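Coenzyme Q-binding protein COQ10 START domain-containing protein (Deinococcus radiodurans R1, PDB 3GGN) is of unknown function; this piece of a longer protein is its Bet v 1-like polyketide cyclase/lipid transport (START-type) domain, which probably binds an apolar ligand. Local coordinates at residues Ala21-Leu26 / Leu31-Leu36. Sequence-based numbering, arbitrary orientation.
Sequences AVWRDL and LLMTHL
A single methyl group of Leu32 sits squarely over the indole of Trp23: its CD1 lies 3.5 Å from the centroid of the five-membered ring and only 11° off the ring normal, a CH-pi contact over the face. The broad, polarisable indole suits this place because it offers one partner a face and another an edge. Met33 takes the edge, its CE 3.8 Å from Trp23 CZ3 and near the ring plane. Unbranched and flexible, the thioether bends at chi3 (118°) to bring that methyl to the indole, while Met33 SD stands obliquely, 5.5 Å from the centroid of the Trp23 six-membered ring, in a Met-aromatic contact. In the helix-grip fold of the Bet v 1-like family, two short helices lie between the first and second strands; here they are 16-24 and 29-32, and the contact joins them beside the long helix 130-146. Phe140 of that helix and Phe93 of the sheet each meet Trp23 edge-to-face. An alanine in place of Trp23 would probably leave Leu32 CD1 and Met33 CE without their aromatic partner and open a gap between the helices and the sheet. Val22 adds a compact branched side chain: CG1, anti to the backbone N (chi1 178°), reaches Leu32 CD1 at 3.9 Å. The forked leucine suits both neighbours, its second methyl, Leu32 CD2, lying 4.0 Å from Val22 CG1.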
loop_
_atom_site.group_PDB
_atom_site.type_symbol
_atom_site.label_atom_id
_atom_site.label_comp_id
_atom_site.label_asym_id
_atom_site.label_seq_id
_atom_site.Cartn_x
_atom_site.Cartn_y
_atom_site.Cartn_z
ATOM N N ALA B 21 -15.773 -2.201 -5.736
ATOM C CA ALA B 21 -16.035 -1.196 -4.702
ATOM C C ALA B 21 -14.806 -0.375 -4.336
ATOM O O ALA B 21 -14.902 0.837 -4.124
ATOM C CB ALA B 21 -16.599 -1.871 -3.462
ATOM N N VAL B 22 -13.654 -1.029 -4.254
ATOM C CA VAL B 22 -12.424 -0.321 -3.913
ATOM C C VAL B 22 -12.067 0.632 -5.047
ATOM O O VAL B 22 -11.890 1.832 -4.827
ATOM C CB VAL B 22 -11.243 -1.303 -3.681
ATOM C CG1 VAL B 22 -9.965 -0.528 -3.376
ATOM C CG2 VAL B 22 -11.571 -2.253 -2.529
ATOM N N TRP B 23 -11.985 0.100 -6.266
ATOM C CA TRP B 23 -11.643 0.911 -7.433
ATOM C C TRP B 23 -12.594 2.075 -7.699
ATOM O O TRP B 23 -12.162 3.133 -8.151
ATOM C CB TRP B 23 -11.561 0.037 -8.686
ATOM C CG TRP B 23 -10.351 -0.829 -8.704
ATOM C CD1 TRP B 23 -10.155 -1.977 -7.999
ATOM C CD2 TRP B 23 -9.130 -0.572 -9.404
ATOM N NE1 TRP B 23 -8.882 -2.451 -8.208
ATOM C CE2 TRP B 23 -8.231 -1.607 -9.067
ATOM C CE3 TRP B 23 -8.707 0.439 -10.279
ATOM C CZ2 TRP B 23 -6.927 -1.666 -9.576
ATOM C CZ3 TRP B 23 -7.410 0.384 -10.785
ATOM C CH2 TRP B 23 -6.536 -0.665 -10.431
ATOM N N ARG B 24 -13.881 1.883 -7.421
ATOM C CA ARG B 24 -14.877 2.928 -7.655
ATOM C C ARG B 24 -14.685 4.147 -6.751
ATOM O O ARG B 24 -15.180 5.236 -7.059
ATOM C CB ARG B 24 -16.300 2.363 -7.484
ATOM C CG ARG B 24 -17.411 3.347 -7.870
ATOM C CD ARG B 24 -17.328 3.718 -9.353
ATOM N NE ARG B 24 -18.325 4.708 -9.783
ATOM C CZ ARG B 24 -18.287 6.007 -9.495
ATOM N NH1 ARG B 24 -17.300 6.511 -8.762
ATOM N NH2 ARG B 24 -19.226 6.820 -9.972
ATOM N N ASP B 25 -13.988 3.960 -5.633
ATOM C CA ASP B 25 -13.706 5.046 -4.694
ATOM C C ASP B 25 -12.544 5.821 -5.313
ATOM O O ASP B 25 -11.379 5.590 -4.997
ATOM C CB ASP B 25 -13.328 4.453 -3.324
ATOM C CG ASP B 25 -12.667 5.464 -2.400
ATOM O OD1 ASP B 25 -12.986 6.668 -2.495
ATOM O OD2 ASP B 25 -11.833 5.051 -1.568
ATOM N N LEU B 26 -12.879 6.747 -6.208
ATOM C CA LEU B 26 -11.868 7.504 -6.932
ATOM C C LEU B 26 -10.763 8.151 -6.100
ATOM O O LEU B 26 -9.586 7.991 -6.410
ATOM C CB LEU B 26 -12.544 8.551 -7.833
ATOM C CG LEU B 26 -13.615 8.009 -8.795
ATOM C CD1 LEU B 26 -14.086 9.112 -9.729
ATOM C CD2 LEU B 26 -13.046 6.852 -9.610
ATOM N N LEU B 31 -3.823 5.019 -4.043
ATOM C CA LEU B 31 -3.288 3.926 -3.233
ATOM C C LEU B 31 -3.153 2.706 -4.143
ATOM O O LEU B 31 -2.232 1.898 -3.994
ATOM C CB LEU B 31 -4.234 3.616 -2.064
ATOM C CG LEU B 31 -4.371 4.708 -0.990
ATOM C CD1 LEU B 31 -5.607 4.464 -0.134
ATOM C CD2 LEU B 31 -3.114 4.740 -0.127
ATOM N N LEU B 32 -4.071 2.594 -5.101
ATOM C CA LEU B 32 -4.076 1.490 -6.060
ATOM C C LEU B 32 -3.087 1.745 -7.198
ATOM O O LEU B 32 -2.303 0.865 -7.553
ATOM C CB LEU B 32 -5.482 1.295 -6.645
ATOM C CG LEU B 32 -6.608 0.925 -5.673
ATOM C CD1 LEU B 32 -7.938 0.849 -6.420
ATOM C CD2 LEU B 32 -6.287 -0.403 -5.014
ATOM N N MET B 33 -3.141 2.943 -7.775
ATOM C CA MET B 33 -2.244 3.326 -8.867
ATOM C C MET B 33 -1.279 4.362 -8.291
ATOM O O MET B 33 -1.601 5.545 -8.191
ATOM C CB MET B 33 -3.045 3.932 -10.024
ATOM C CG MET B 33 -4.259 3.118 -10.419
ATOM S SD MET B 33 -4.975 3.585 -12.007
ATOM C CE MET B 33 -4.737 2.077 -12.866
ATOM N N THR B 34 -0.086 3.911 -7.927
ATOM C CA THR B 34 0.898 4.785 -7.301
ATOM C C THR B 34 1.472 5.933 -8.125
ATOM O O THR B 34 2.061 6.852 -7.559
ATOM C CB THR B 34 2.048 3.950 -6.704
ATOM O OG1 THR B 34 2.679 3.180 -7.733
ATOM C CG2 THR B 34 1.501 3.012 -5.646
ATOM N N HIS B 35 1.303 5.909 -9.442
ATOM C CA HIS B 35 1.824 7.006 -10.259
ATOM C C HIS B 35 0.965 8.265 -10.100
ATOM O O HIS B 35 1.382 9.365 -10.464
ATOM C CB HIS B 35 1.894 6.610 -11.739
ATOM C CG HIS B 35 0.604 6.095 -12.297
ATOM N ND1 HIS B 35 0.011 4.932 -11.852
ATOM C CD2 HIS B 35 -0.194 6.570 -13.284
ATOM C CE1 HIS B 35 -1.094 4.711 -12.544
ATOM N NE2 HIS B 35 -1.241 5.689 -13.418
ATOM N N LEU B 36 -0.230 8.098 -9.542
ATOM C CA LEU B 36 -1.145 9.213 -9.339
ATOM C C LEU B 36 -0.919 9.865 -7.986
ATOM O O LEU B 36 -0.633 9.184 -7.002
ATOM C CB LEU B 36 -2.593 8.727 -9.422
ATOM C CG LEU B 36 -3.061 8.126 -10.748
ATOM C CD1 LEU B 36 -4.520 7.696 -10.611
ATOM C CD2 LEU B 36 -2.904 9.143 -11.876
#